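Local coordinates for acetolactate synthase isozyme 1 large subunit (Escherichia coli, PDB 6LPI), which belongs to the thiamine diphosphate-dependent enzyme family and carries bound thiamine diphosphate, magnesium ion and flavin-adenine dinucleotide, at residues B[85-99]-B[125-137]. Numbering follows the deposited sequence.
Sequences GPGATNLVTAIADAR and VDTYGISIPITKH
Ile134 buries more surface here than any other residue, fitting against one side of helix 86-99 where Val92, Ile95 and Ala96 meet. Its CG1 lies between its own backbone N and carbonyl carbon (chi1 58°), which sends the two branches to different partners: CD1 reaches Ile95 CG2 at 3.8 Å and Val92 CG1 at 3.9 Å, while CG2 rests on Ala96 CB; the isoleucine side chain as a whole crosses those of Val92 and Ile95 at about a right angle. Val92 gives its other methyl, CG2, to Ile130 CG2 (4.1 Å), about a turn before Ile134. Near the start of both helices Ala88 CB meets Thr127 OG1 (3.6 Å), Thr89 CG2 meets Val125 CG1, and Gly85 CA lies by Val125 CB.

At the far end Arg99 lies over the chain at 134-136. Arg99 CB sits 3.4 Å from Ile134 O, and the guanidinium has Thr135 O and Lys136 CA over one face, both offset toward its rim. Lys136 crosses the arginine and carries its NZ away to Ile157 O.

No hydrogen bond links the two segments; each is braced internally. Asp126 caps helix 127-131 through Gly129 N, and Thr135 OG1 bonds to Ser131 O at 2.6 Å, on the opposite face of that carbonyl from Ile134 N.

The axes of 86-99, whose Pro86 and Asn90 line a thiamine diphosphate pocket, and 127-131 run nearly parallel, 11° apart, with a closest approach of 10.5 Å, on the N-terminal parallel sheet of this α/β domain. Ile95 and Leu91 pack on strand 105-111, Ala88 and Thr127 on Trp167 of strand 166-171, and beyond Lys136 the chain enters strand 137-140, outermost of the sheet within this chain.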
loop_
_atom_site.group_PDB
_atom_site.type_symbol
_atom_site.label_atom_id
_atom_site.label_comp_id
_atom_site.label_asym_id
_atom_site.label_seq_id
_atom_site.Cartn_x
_atom_site.Cartn_y
_atom_site.Cartn_z
ATOM N N GLY B 85 -15.846 -19.254 2.961
ATOM C CA GLY B 85 -15.572 -19.950 1.730
ATOM C C GLY B 85 -15.141 -19.008 0.642
ATOM O O GLY B 85 -14.194 -18.236 0.812
ATOM N N PRO B 86 -15.878 -19.014 -0.478
ATOM C CA PRO B 86 -15.469 -18.210 -1.642
ATOM C C PRO B 86 -15.513 -16.703 -1.406
ATOM O O PRO B 86 -14.752 -15.975 -2.066
ATOM C CB PRO B 86 -16.452 -18.647 -2.736
ATOM C CG PRO B 86 -17.620 -19.142 -2.008
ATOM C CD PRO B 86 -17.138 -19.733 -0.717
ATOM N N GLY B 87 -16.400 -16.203 -0.530
ATOM C CA GLY B 87 -16.299 -14.802 -0.123
ATOM C C GLY B 87 -14.943 -14.477 0.487
ATOM O O GLY B 87 -14.222 -13.567 0.034
ATOM N N ALA B 88 -14.541 -15.264 1.485
ATOM C CA ALA B 88 -13.250 -15.027 2.110
ATOM C C ALA B 88 -12.129 -15.151 1.085
ATOM O O ALA B 88 -11.289 -14.253 0.968
ATOM C CB ALA B 88 -13.045 -15.985 3.284
ATOM N N THR B 89 -12.106 -16.246 0.317
ATOM C CA THR B 89 -11.023 -16.426 -0.646
ATOM C C THR B 89 -10.997 -15.303 -1.671
ATOM O O THR B 89 -9.924 -14.882 -2.111
ATOM C CB THR B 89 -11.132 -17.774 -1.352
ATOM O OG1 THR B 89 -12.415 -17.868 -1.961
ATOM C CG2 THR B 89 -10.911 -18.932 -0.393
ATOM N N ASN B 90 -12.167 -14.804 -2.069
ATOM C CA ASN B 90 -12.209 -13.702 -3.025
ATOM C C ASN B 90 -11.643 -12.408 -2.460
ATOM O O ASN B 90 -11.209 -11.550 -3.233
ATOM C CB ASN B 90 -13.633 -13.477 -3.501
ATOM C CG ASN B 90 -14.014 -14.399 -4.641
ATOM O OD1 ASN B 90 -13.156 -15.075 -5.249
ATOM N ND2 ASN B 90 -15.315 -14.452 -4.933
ATOM N N LEU B 91 -11.612 -12.256 -1.136
ATOM C CA LEU B 91 -11.011 -11.055 -0.555
ATOM C C LEU B 91 -9.488 -11.020 -0.667
ATOM O O LEU B 91 -8.894 -9.933 -0.561
ATOM C CB LEU B 91 -11.412 -10.953 0.916
ATOM C CG LEU B 91 -12.772 -10.311 1.128
ATOM C CD1 LEU B 91 -13.214 -10.535 2.536
ATOM C CD2 LEU B 91 -12.638 -8.836 0.855
ATOM N N VAL B 92 -8.855 -12.175 -0.889
ATOM C CA VAL B 92 -7.403 -12.323 -0.720
ATOM C C VAL B 92 -6.609 -11.252 -1.475
ATOM O O VAL B 92 -5.748 -10.582 -0.898
ATOM C CB VAL B 92 -6.973 -13.736 -1.139
ATOM C CG1 VAL B 92 -5.462 -13.842 -1.194
ATOM C CG2 VAL B 92 -7.559 -14.756 -0.174
ATOM N N THR B 93 -6.837 -11.111 -2.785
ATOM C CA THR B 93 -6.017 -10.174 -3.553
ATOM C C THR B 93 -6.135 -8.757 -2.997
ATOM O O THR B 93 -5.127 -8.062 -2.831
ATOM C CB THR B 93 -6.411 -10.204 -5.026
ATOM O OG1 THR B 93 -6.221 -11.524 -5.536
ATOM C CG2 THR B 93 -5.528 -9.282 -5.824
ATOM N N ALA B 94 -7.359 -8.326 -2.671
ATOM C CA ALA B 94 -7.569 -6.984 -2.132
ATOM C C ALA B 94 -6.830 -6.790 -0.821
ATOM O O ALA B 94 -6.233 -5.728 -0.585
ATOM C CB ALA B 94 -9.052 -6.757 -1.894
ATOM N N ILE B 95 -6.880 -7.806 0.057
ATOM C CA ILE B 95 -6.177 -7.723 1.338
ATOM C C ILE B 95 -4.652 -7.722 1.143
ATOM O O ILE B 95 -3.973 -6.856 1.681
ATOM C CB ILE B 95 -6.713 -8.816 2.307
ATOM C CG1 ILE B 95 -7.890 -8.314 3.129
ATOM C CG2 ILE B 95 -5.663 -9.230 3.302
ATOM C CD1 ILE B 95 -9.101 -7.862 2.414
ATOM N N ALA B 96 -4.102 -8.618 0.326
ATOM C CA ALA B 96 -2.657 -8.635 0.087
ATOM C C ALA B 96 -2.171 -7.323 -0.536
ATOM O O ALA B 96 -1.117 -6.781 -0.154
ATOM C CB ALA B 96 -2.285 -9.818 -0.810
ATOM N N ASP B 97 -2.928 -6.798 -1.495
ATOM C CA ASP B 97 -2.616 -5.484 -2.020
ATOM C C ASP B 97 -2.610 -4.463 -0.898
ATOM O O ASP B 97 -1.735 -3.595 -0.849
ATOM C CB ASP B 97 -3.607 -5.079 -3.106
ATOM C CG ASP B 97 -3.239 -3.755 -3.761
ATOM O OD1 ASP B 97 -2.359 -3.757 -4.655
ATOM O OD2 ASP B 97 -3.809 -2.709 -3.364
ATOM N N ALA B 98 -3.583 -4.537 0.016
ATOM C CA ALA B 98 -3.572 -3.607 1.146
ATOM C C ALA B 98 -2.303 -3.758 1.974
ATOM O O ALA B 98 -1.731 -2.761 2.433
ATOM C CB ALA B 98 -4.803 -3.812 2.025
ATOM N N ARG B 99 -1.843 -4.999 2.163
ATOM C CA ARG B 99 -0.650 -5.255 2.967
ATOM C C ARG B 99 0.607 -4.638 2.351
ATOM O O ARG B 99 1.325 -3.882 3.018
ATOM C CB ARG B 99 -0.455 -6.758 3.151
ATOM C CG ARG B 99 0.815 -7.113 3.892
ATOM C CD ARG B 99 0.722 -6.687 5.317
ATOM N NE ARG B 99 1.659 -7.457 6.120
ATOM C CZ ARG B 99 2.144 -7.056 7.286
ATOM N NH1 ARG B 99 1.770 -5.891 7.796
ATOM N NH2 ARG B 99 3.000 -7.823 7.937
ATOM N N VAL B 125 -13.239 -23.631 5.012
ATOM C CA VAL B 125 -11.981 -23.120 4.483
ATOM C C VAL B 125 -11.253 -22.377 5.603
ATOM O O VAL B 125 -11.840 -21.517 6.272
ATOM C CB VAL B 125 -12.216 -22.208 3.266
ATOM C CG1 VAL B 125 -11.032 -21.310 3.036
ATOM C CG2 VAL B 125 -12.447 -23.050 2.040
ATOM N N ASP B 126 -9.957 -22.665 5.760
ATOM C CA ASP B 126 -9.148 -22.095 6.833
ATOM C C ASP B 126 -8.834 -20.637 6.509
ATOM O O ASP B 126 -7.731 -20.281 6.087
ATOM C CB ASP B 126 -7.892 -22.928 7.033
ATOM C CG ASP B 126 -6.979 -22.371 8.108
ATOM O OD1 ASP B 126 -5.933 -23.016 8.368
ATOM O OD2 ASP B 126 -7.300 -21.318 8.707
ATOM N N THR B 127 -9.834 -19.774 6.736
ATOM C CA THR B 127 -9.639 -18.351 6.501
ATOM C C THR B 127 -8.470 -17.804 7.318
ATOM O O THR B 127 -7.636 -17.055 6.796
ATOM C CB THR B 127 -10.912 -17.592 6.839
ATOM O OG1 THR B 127 -11.979 -18.046 5.996
ATOM C CG2 THR B 127 -10.690 -16.118 6.618
ATOM N N TYR B 128 -8.394 -18.168 8.602
ATOM C CA TYR B 128 -7.289 -17.719 9.443
ATOM C C TYR B 128 -5.953 -18.064 8.804
ATOM O O TYR B 128 -5.055 -17.214 8.672
ATOM C CB TYR B 128 -7.346 -18.407 10.804
ATOM C CG TYR B 128 -6.439 -17.777 11.842
ATOM C CD1 TYR B 128 -5.171 -18.306 12.071
ATOM C CD2 TYR B 128 -6.826 -16.642 12.568
ATOM C CE1 TYR B 128 -4.315 -17.745 13.015
ATOM C CE2 TYR B 128 -5.983 -16.077 13.516
ATOM C CZ TYR B 128 -4.712 -16.643 13.733
ATOM O OH TYR B 128 -3.836 -16.121 14.666
ATOM N N GLY B 129 -5.793 -19.342 8.451
ATOM C CA GLY B 129 -4.553 -19.785 7.849
ATOM C C GLY B 129 -4.184 -18.990 6.623
ATOM O O GLY B 129 -3.054 -18.525 6.491
ATOM N N ILE B 130 -5.136 -18.831 5.704
ATOM C CA ILE B 130 -4.887 -18.084 4.477
ATOM C C ILE B 130 -4.499 -16.647 4.763
ATOM O O ILE B 130 -3.679 -16.069 4.044
ATOM C CB ILE B 130 -6.109 -18.165 3.547
ATOM C CG1 ILE B 130 -6.500 -19.622 3.354
ATOM C CG2 ILE B 130 -5.753 -17.606 2.209
ATOM C CD1 ILE B 130 -7.593 -19.779 2.399
ATOM N N SER B 131 -5.061 -16.048 5.805
ATOM C CA SER B 131 -4.763 -14.642 6.059
ATOM C C SER B 131 -3.437 -14.432 6.792
ATOM O O SER B 131 -2.888 -13.327 6.710
ATOM C CB SER B 131 -5.904 -13.965 6.828
ATOM O OG SER B 131 -6.414 -14.820 7.841
ATOM N N ILE B 132 -2.923 -15.440 7.506
ATOM C CA ILE B 132 -1.639 -15.305 8.215
ATOM C C ILE B 132 -0.606 -14.523 7.392
ATOM O O ILE B 132 -0.110 -13.493 7.868
ATOM C CB ILE B 132 -1.017 -16.668 8.595
ATOM C CG1 ILE B 132 -1.850 -17.497 9.571
ATOM C CG2 ILE B 132 0.308 -16.421 9.261
ATOM C CD1 ILE B 132 -1.650 -17.163 11.016
ATOM N N PRO B 133 -0.243 -14.925 6.170
ATOM C CA PRO B 133 0.857 -14.239 5.478
ATOM C C PRO B 133 0.489 -12.963 4.732
ATOM O O PRO B 133 1.387 -12.353 4.142
ATOM C CB PRO B 133 1.344 -15.306 4.487
ATOM C CG PRO B 133 0.170 -16.101 4.179
ATOM C CD PRO B 133 -0.751 -16.060 5.370
ATOM N N ILE B 134 -0.750 -12.480 4.777
ATOM C CA ILE B 134 -1.115 -11.300 3.988
ATOM C C ILE B 134 -1.765 -10.231 4.851
ATOM O O ILE B 134 -2.414 -9.315 4.333
ATOM C CB ILE B 134 -2.073 -11.650 2.826
ATOM C CG1 ILE B 134 -3.351 -12.303 3.388
ATOM C CG2 ILE B 134 -1.374 -12.461 1.762
ATOM C CD1 ILE B 134 -4.412 -12.650 2.381
ATOM N N THR B 135 -1.650 -10.346 6.163
ATOM C CA THR B 135 -2.293 -9.368 7.017
ATOM C C THR B 135 -1.268 -8.764 7.960
ATOM O O THR B 135 -0.252 -9.377 8.255
ATOM C CB THR B 135 -3.406 -9.999 7.809
ATOM O OG1 THR B 135 -2.930 -11.250 8.323
ATOM C CG2 THR B 135 -4.544 -10.275 6.866
ATOM N N LYS B 136 -1.534 -7.546 8.433
ATOM C CA LYS B 136 -0.754 -7.047 9.558
ATOM C C LYS B 136 -1.101 -7.788 10.848
ATOM O O LYS B 136 -0.246 -7.916 11.729
ATOM C CB LYS B 136 -0.959 -5.534 9.736
ATOM C CG LYS B 136 -0.093 -4.983 10.844
ATOM C CD LYS B 136 -0.547 -3.653 11.348
ATOM C CE LYS B 136 0.622 -2.803 11.701
ATOM N NZ LYS B 136 0.268 -1.542 12.372
ATOM N N HIS B 137 -2.340 -8.250 10.994
ATOM C CA HIS B 137 -2.700 -9.228 12.024
ATOM C C HIS B 137 -4.091 -9.774 11.697
ATOM O O HIS B 137 -4.816 -9.189 10.888
ATOM C CB HIS B 137 -2.675 -8.604 13.423
ATOM C CG HIS B 137 -2.766 -9.601 14.526
ATOM N ND1 HIS B 137 -2.167 -10.843 14.462
ATOM C CD2 HIS B 137 -3.382 -9.541 15.730
ATOM C CE1 HIS B 137 -2.398 -11.500 15.587
ATOM N NE2 HIS B 137 -3.131 -10.731 16.375
#